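Local coordinates for protein exosome complex component Rrp42 (Pyrococcus abyssi, PDB 2PO1) that probably serves as the non-catalytic partner of Rrp41 in the hexameric RNase PH ring of the archaeal exosome, helping to shape the Rrp41 active site for RNA degradation, at residues A49-A53 / A162-R168; E34-P38 / D149-D154. Residues are numbered along the deposited sequence.

Interaction 1 of 2, residues A49-A53 / A162-R168; sequences AEGSA and AALLNAR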
ATOM      1  N   ALA C  49      19.200  -9.533  19.365  1.00 27.85           N
ATOM      2  CA  ALA C  49      19.675  -9.609  17.999  1.00 25.39           C
ATOM      3  C   ALA C  49      20.974 -10.423  17.971  1.00 25.26           C
ATOM      4  O   ALA C  49      21.628 -10.628  19.009  1.00 25.55           O
ATOM      5  CB  ALA C  49      19.941  -8.168  17.446  1.00 20.96           C
ATOM      6  N   GLU C  50      21.359 -10.815  16.770  1.00 23.96           N
ATOM      7  CA  GLU C  50      22.540 -11.627  16.559  1.00 25.25           C
ATOM      8  C   GLU C  50      23.741 -10.701  16.609  1.00 24.61           C
ATOM      9  O   GLU C  50      24.812 -11.040  17.160  1.00 27.85           O
ATOM     10  CB  GLU C  50      22.394 -12.359  15.231  1.00 24.86           C
ATOM     11  CG  GLU C  50      21.544 -13.628  15.298  1.00 26.98           C
ATOM     12  CD  GLU C  50      20.044 -13.434  15.541  1.00 32.74           C
ATOM     13  OE1 GLU C  50      19.500 -13.774  16.629  1.00 36.25           O
ATOM     14  OE2 GLU C  50      19.346 -13.003  14.629  1.00 28.81           O
ATOM     15  N   GLY C  51      23.556  -9.496  16.097  1.00 22.51           N
ATOM     16  CA  GLY C  51      24.563  -8.457  16.245  1.00 20.84           C
ATOM     17  C   GLY C  51      23.873  -7.132  16.342  1.00 19.38           C
ATOM     18  O   GLY C  51      22.730  -6.982  15.915  1.00 19.07           O
ATOM     19  N   SER C  52      24.579  -6.156  16.865  1.00 19.47           N
ATOM     20  CA  SER C  52      24.019  -4.815  16.968  1.00 17.37           C
ATOM     21  C   SER C  52      25.090  -3.783  17.202  1.00 19.13           C
ATOM     22  O   SER C  52      26.193  -4.114  17.608  1.00 20.05           O
ATOM     23  CB  SER C  52      22.934  -4.757  18.039  1.00 18.13           C
ATOM     24  OG  SER C  52      23.418  -5.139  19.287  1.00 19.28           O
ATOM     25  N   ALA C  53      24.810  -2.520  16.901  1.00 18.42           N
ATOM     26  CA  ALA C  53      25.803  -1.498  17.177  1.00 18.42           C
ATOM     27  C   ALA C  53      24.963  -0.253  17.352  1.00 18.56           C
ATOM     28  O   ALA C  53      23.994   0.015  16.577  1.00 15.93           O
ATOM     29  CB  ALA C  53      26.804  -1.317  15.972  1.00 17.12           C
ATOM     30  N   ALA C 162      29.852  -2.384  12.138  1.00 18.37           N
ATOM     31  CA  ALA C 162      30.196  -2.749  13.514  1.00 20.03           C
ATOM     32  C   ALA C 162      29.217  -3.810  13.997  1.00 19.63           C
ATOM     33  O   ALA C 162      29.585  -4.710  14.741  1.00 21.02           O
ATOM     34  CB  ALA C 162      30.203  -1.504  14.444  1.00 20.02           C
ATOM     35  N   ALA C 163      27.955  -3.734  13.576  1.00 19.23           N
ATOM     36  CA  ALA C 163      26.964  -4.701  14.051  1.00 18.38           C
ATOM     37  C   ALA C 163      27.294  -6.076  13.416  1.00 19.55           C
ATOM     38  O   ALA C 163      27.272  -7.118  14.075  1.00 21.53           O
ATOM     39  CB  ALA C 163      25.567  -4.234  13.690  1.00 18.26           C
ATOM     40  N   LEU C 164      27.691  -6.072  12.140  1.00 19.63           N
ATOM     41  CA  LEU C 164      28.060  -7.325  11.427  1.00 19.67           C
ATOM     42  C   LEU C 164      29.287  -7.981  12.060  1.00 20.90           C
ATOM     43  O   LEU C 164      29.370  -9.224  12.220  1.00 22.32           O
ATOM     44  CB  LEU C 164      28.310  -6.969   9.961  1.00 19.25           C
ATOM     45  CG  LEU C 164      27.046  -6.748   9.168  1.00 19.40           C
ATOM     46  CD1 LEU C 164      27.482  -6.180   7.864  1.00 19.89           C
ATOM     47  CD2 LEU C 164      26.401  -8.112   8.918  1.00 19.50           C
ATOM     48  N   LEU C 165      30.247  -7.150  12.444  1.00 20.22           N
ATOM     49  CA  LEU C 165      31.419  -7.641  13.157  1.00 23.11           C
ATOM     50  C   LEU C 165      31.028  -8.175  14.510  1.00 23.66           C
ATOM     51  O   LEU C 165      31.615  -9.095  14.972  1.00 21.98           O
ATOM     52  CB  LEU C 165      32.465  -6.558  13.349  1.00 22.31           C
ATOM     53  CG  LEU C 165      33.159  -6.175  12.037  1.00 21.89           C
ATOM     54  CD1 LEU C 165      33.790  -4.801  12.218  1.00 20.67           C
ATOM     55  CD2 LEU C 165      34.157  -7.263  11.608  1.00 21.93           C
ATOM     56  N   ASN C 166      30.012  -7.581  15.122  1.00 22.77           N
ATOM     57  CA  ASN C 166      29.510  -8.034  16.425  1.00 23.77           C
ATOM     58  C   ASN C 166      28.656  -9.297  16.376  1.00 24.40           C
ATOM     59  O   ASN C 166      28.372  -9.922  17.419  1.00 27.10           O
ATOM     60  CB  ASN C 166      28.629  -6.924  17.011  1.00 22.38           C
ATOM     61  CG  ASN C 166      28.032  -7.293  18.327  1.00 22.48           C
ATOM     62  OD1 ASN C 166      26.854  -7.297  18.463  1.00 23.63           O
ATOM     63  ND2 ASN C 166      28.870  -7.591  19.317  1.00 24.12           N
ATOM     64  N   ALA C 167      28.219  -9.654  15.181  1.00 23.45           N
ATOM     65  CA  ALA C 167      27.182 -10.620  15.032  1.00 23.56           C
ATOM     66  C   ALA C 167      27.760 -11.960  15.351  1.00 24.46           C
ATOM     67  O   ALA C 167      28.925 -12.251  15.027  1.00 24.08           O
ATOM     68  CB  ALA C 167      26.629 -10.588  13.634  1.00 22.78           C
ATOM     69  N   ARG C 168      26.967 -12.702  16.100  1.00 24.64           N
ATOM     70  CA  ARG C 168      27.213 -14.105  16.369  1.00 26.64           C
ATOM     71  C   ARG C 168      25.912 -14.788  16.018  1.00 27.42           C
ATOM     72  O   ARG C 168      24.856 -14.431  16.520  1.00 26.64           O
ATOM     73  CB  ARG C 168      27.606 -14.352  17.822  1.00 28.12           C
ATOM     74  CG  ARG C 168      29.003 -13.858  18.105  1.00 26.74           C
ATOM     75  CD  ARG C 168      29.653 -14.487  19.268  1.00 33.13           C
ATOM     76  NE  ARG C 168      29.969 -15.923  19.059  1.00 36.83           N
ATOM     77  CZ  ARG C 168      31.115 -16.420  18.576  1.00 39.26           C
ATOM     78  NH1 ARG C 168      32.125 -15.632  18.177  1.00 37.87           N
ATOM     79  NH2 ARG C 168      31.231 -17.741  18.450  1.00 38.74           N
TER
HETATM   80  O   HOH W   1      26.836 -10.798  19.237  1.00 32.62           O
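Strand 51-53 runs roughly antiparallel (145°) to 162-166, the last part of helix 152-166, with 5.7 Å between the axes of the short segments. Just before the strand, E50 gives up its backbone carbonyl to the residues that follow the helix: R168 N donates to E50 O at 2.9 Å, and A167 CA lies 3.2 Å from E50 O as a CA-H...O contact. Water 1 lies 2.9 Å from E50 O and 2.5 Å from N166 O, bridging the two carbonyls. The carboxylate of E50 leads away and accepts from T68 N. E50 and G51 together sit opposite I66 of strand 60-71, a classic beta bulge at the start of the strand. G51 makes the closest CA-to-CA approach, its CA 3.6 Å from A167 CA, and also lies 3.7 Å by CA from A163 O; a CB here would collide with A163 O and A167 CA, so the close approach depends on glycine. S52 N donates to N166 OD1 at 3.0 Å; its CA-to-CB bond points away from the helix, and OG is hydrogen-bonded to I46 N. A53 ends the segment in apolar packing, A53 CB lying 3.7 Å from A162 CB and 3.9 Å from A163 CB. Within the RNase PH domain, the contact thus seats the helix on the sheet through small residues, while the E50 carbonyl at the bulge and the S52 amide just after it are met by R168 N and by the N166 side chain.

Interaction 2 of 2, residues E34-P38 / D149-D154; sequences EDYRP and DGNLMD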
ATOM      1  N   GLU C  34      38.299  18.526   8.560  1.00 29.10           N
ATOM      2  CA  GLU C  34      38.466  17.064   8.416  1.00 29.92           C
ATOM      3  C   GLU C  34      38.151  16.283   9.687  1.00 29.82           C
ATOM      4  O   GLU C  34      38.385  15.076   9.757  1.00 30.59           O
ATOM      5  CB  GLU C  34      39.839  16.680   7.805  1.00 31.40           C
ATOM      6  CG  GLU C  34      39.980  17.080   6.314  1.00 29.54           C
ATOM      7  CD  GLU C  34      41.350  16.786   5.754  1.00 35.58           C
ATOM      8  OE1 GLU C  34      42.165  16.164   6.490  1.00 34.17           O
ATOM      9  OE2 GLU C  34      41.598  17.183   4.574  1.00 36.77           O
ATOM     10  N   ASP C  35      37.556  16.947  10.670  1.00 29.09           N
ATOM     11  CA  ASP C  35      37.260  16.263  11.909  1.00 27.94           C
ATOM     12  C   ASP C  35      35.844  15.723  11.963  1.00 25.40           C
ATOM     13  O   ASP C  35      34.903  16.402  11.567  1.00 23.81           O
ATOM     14  CB  ASP C  35      37.471  17.212  13.058  1.00 28.80           C
ATOM     15  CG  ASP C  35      38.891  17.634  13.169  1.00 32.14           C
ATOM     16  OD1 ASP C  35      39.755  16.929  12.625  1.00 34.38           O
ATOM     17  OD2 ASP C  35      39.142  18.662  13.763  1.00 33.15           O
ATOM     18  N   TYR C  36      35.723  14.506  12.484  1.00 24.82           N
ATOM     19  CA  TYR C  36      34.433  13.968  12.912  1.00 23.41           C
ATOM     20  C   TYR C  36      34.100  14.550  14.238  1.00 23.93           C
ATOM     21  O   TYR C  36      35.003  14.875  14.995  1.00 24.59           O
ATOM     22  CB  TYR C  36      34.532  12.444  13.051  1.00 23.26           C
ATOM     23  CG  TYR C  36      34.184  11.818  11.757  1.00 22.12           C
ATOM     24  CD1 TYR C  36      35.068  11.863  10.698  1.00 23.70           C
ATOM     25  CD2 TYR C  36      32.937  11.234  11.564  1.00 15.71           C
ATOM     26  CE1 TYR C  36      34.740  11.321   9.477  1.00 22.17           C
ATOM     27  CE2 TYR C  36      32.618  10.687  10.365  1.00 17.33           C
ATOM     28  CZ  TYR C  36      33.500  10.745   9.326  1.00 20.67           C
ATOM     29  OH  TYR C  36      33.171  10.239   8.091  1.00 21.44           O
ATOM     30  N   ARG C  37      32.800  14.593  14.535  1.00 24.45           N
ATOM     31  CA  ARG C  37      32.319  14.951  15.857  1.00 24.51           C
ATOM     32  C   ARG C  37      32.713  13.783  16.706  1.00 24.83           C
ATOM     33  O   ARG C  37      33.086  12.761  16.149  1.00 23.18           O
ATOM     34  CB  ARG C  37      30.796  15.066  15.826  1.00 24.42           C
ATOM     35  CG  ARG C  37      30.292  16.265  15.108  1.00 22.15           C
ATOM     36  CD  ARG C  37      28.797  16.116  14.801  1.00 18.22           C
ATOM     37  NE  ARG C  37      28.582  15.116  13.782  1.00 20.54           N
ATOM     38  CZ  ARG C  37      27.370  14.773  13.330  1.00 21.11           C
ATOM     39  NH1 ARG C  37      26.283  15.308  13.881  1.00 19.96           N
ATOM     40  NH2 ARG C  37      27.242  13.878  12.342  1.00 19.53           N
ATOM     41  N   PRO C  38      32.587  13.891  18.050  1.00 25.83           N
ATOM     42  CA  PRO C  38      32.966  12.722  18.802  1.00 26.17           C
ATOM     43  C   PRO C  38      32.159  11.507  18.419  1.00 25.23           C
ATOM     44  O   PRO C  38      30.972  11.627  18.123  1.00 22.08           O
ATOM     45  CB  PRO C  38      32.713  13.139  20.263  1.00 28.74           C
ATOM     46  CG  PRO C  38      32.807  14.619  20.264  1.00 29.08           C
ATOM     47  CD  PRO C  38      32.143  14.979  18.941  1.00 26.92           C
ATOM     48  N   ASP C 149      21.147  14.083  13.627  1.00 18.45           N
ATOM     49  CA  ASP C 149      21.786  15.361  13.786  1.00 18.81           C
ATOM     50  C   ASP C 149      22.865  15.468  12.746  1.00 18.89           C
ATOM     51  O   ASP C 149      23.924  16.023  13.019  1.00 19.98           O
ATOM     52  CB  ASP C 149      22.423  15.531  15.146  1.00 19.03           C
ATOM     53  CG  ASP C 149      22.622  17.008  15.495  1.00 24.53           C
ATOM     54  OD1 ASP C 149      23.546  17.352  16.267  1.00 24.92           O
ATOM     55  OD2 ASP C 149      21.802  17.837  15.005  1.00 25.20           O
ATOM     56  N   GLY C 150      22.629  14.839  11.623  1.00 17.94           N
ATOM     57  CA  GLY C 150      23.492  15.006  10.472  1.00 17.00           C
ATOM     58  C   GLY C 150      24.360  13.808  10.257  1.00 16.69           C
ATOM     59  O   GLY C 150      24.716  13.079  11.196  1.00 16.74           O
ATOM     60  N   ASN C 151      24.803  13.641   9.009  1.00 16.29           N
ATOM     61  CA  ASN C 151      25.618  12.507   8.646  1.00 15.18           C
ATOM     62  C   ASN C 151      25.068  11.123   8.986  1.00 15.25           C
ATOM     63  O   ASN C 151      25.763  10.294   9.522  1.00 17.43           O
ATOM     64  CB  ASN C 151      27.107  12.722   9.057  1.00 17.48           C
ATOM     65  CG  ASN C 151      28.032  11.873   8.249  1.00 17.08           C
ATOM     66  OD1 ASN C 151      27.615  11.320   7.230  1.00 17.14           O
ATOM     67  ND2 ASN C 151      29.326  11.799   8.648  1.00 15.19           N
ATOM     68  N   LEU C 152      23.794  10.841   8.614  1.00 16.01           N
ATOM     69  CA  LEU C 152      23.273   9.536   8.767  1.00 14.93           C
ATOM     70  C   LEU C 152      24.089   8.516   7.988  1.00 16.18           C
ATOM     71  O   LEU C 152      24.291   7.415   8.435  1.00 17.17           O
ATOM     72  CB  LEU C 152      21.801   9.516   8.276  1.00 15.31           C
ATOM     73  CG  LEU C 152      20.841  10.433   9.022  1.00 14.29           C
ATOM     74  CD1 LEU C 152      19.437  10.321   8.434  1.00 17.05           C
ATOM     75  CD2 LEU C 152      20.898  10.064  10.517  1.00 16.20           C
ATOM     76  N   MET C 153      24.534   8.851   6.779  1.00 16.56           N
ATOM     77  CA  MET C 153      25.194   7.883   5.971  1.00 16.01           C
ATOM     78  C   MET C 153      26.372   7.250   6.698  1.00 16.62           C
ATOM     79  O   MET C 153      26.478   6.025   6.800  1.00 15.79           O
ATOM     80  CB  MET C 153      25.647   8.547   4.680  1.00 17.56           C
ATOM     81  CG  MET C 153      26.355   7.571   3.816  1.00 19.76           C
ATOM     82  SD  MET C 153      25.184   6.633   2.903  1.00 22.16           S
ATOM     83  CE  MET C 153      24.547   7.883   1.762  1.00 22.47           C
ATOM     84  N   ASP C 154      27.238   8.056   7.277  1.00 16.67           N
ATOM     85  CA  ASP C 154      28.415   7.467   7.906  1.00 19.26           C
ATOM     86  C   ASP C 154      28.023   6.776   9.177  1.00 19.02           C
ATOM     87  O   ASP C 154      28.510   5.713   9.498  1.00 18.53           O
ATOM     88  CB  ASP C 154      29.469   8.504   8.220  1.00 19.10           C
ATOM     89  CG  ASP C 154      30.006   9.183   6.989  1.00 22.47           C
ATOM     90  OD1 ASP C 154      29.466   8.924   5.925  1.00 20.56           O
ATOM     91  OD2 ASP C 154      30.990   9.987   7.075  1.00 17.63           O
TER
HETATM   92  O   HOH W   2      25.761  16.334  16.541  1.00 24.98           O
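Three direct hydrogen bonds join loop 34-38 to segment 149-154, all from the side chains of Y36 and R37. Y36 OH donates to D154 OD2 over a very short 2.4 Å, with the carboxylate at the ring edge. R37 reaches two successive carbonyls with its guanidinium edge: NH1 to D149 O at 2.6 Å and NH2 to G150 O at 2.9 Å. G150 adopts a backbone conformation that calls for glycine. These acceptors lie in the turn that leads from strand 135-147 of the RNase PH domain into helix 152-166, where N151 is the N-cap: N151 OD1 accepts from D154 N at 3.3 Å, and N151 ND2 donates to D154 OD2 at 2.9 Å, so the tyrosine and the cap residue share one carboxylate oxygen. N151 ND2 is also hydrogen-bonded to D211. Charge and water add further links: D211 forms a salt bridge with R37, water 2 bridges R37 NH1 (2.9 Å) and D149 OD1 (2.5 Å), and D149 OD1 also forms a salt bridge with a basic side chain of the neighbouring Rrp41 subunit.

How the interactions relate
Both contacts use helix 152-166, interaction 2 at its N-terminal cap and interaction 1 at its C-terminal end, with their centres 21 Å apart and their nearest atoms about 9 Å apart. The segments alternate along the chain: 34-38 leads into strand 39-43, outermost within this chain and next to strand 51-57 in the sheet; the loop before the sheet meets the start of the helix, and strand 51-57 meets its end. Strand 51-57 serves both places, with L57 touching Y36, R37, N151 and D154. The nearest atoms of interactions 1 and 2 lie about 11 and 13 Å from the bound RNA, but A49, E50 and D149 are within reach of the neighbouring Rrp41 subunit.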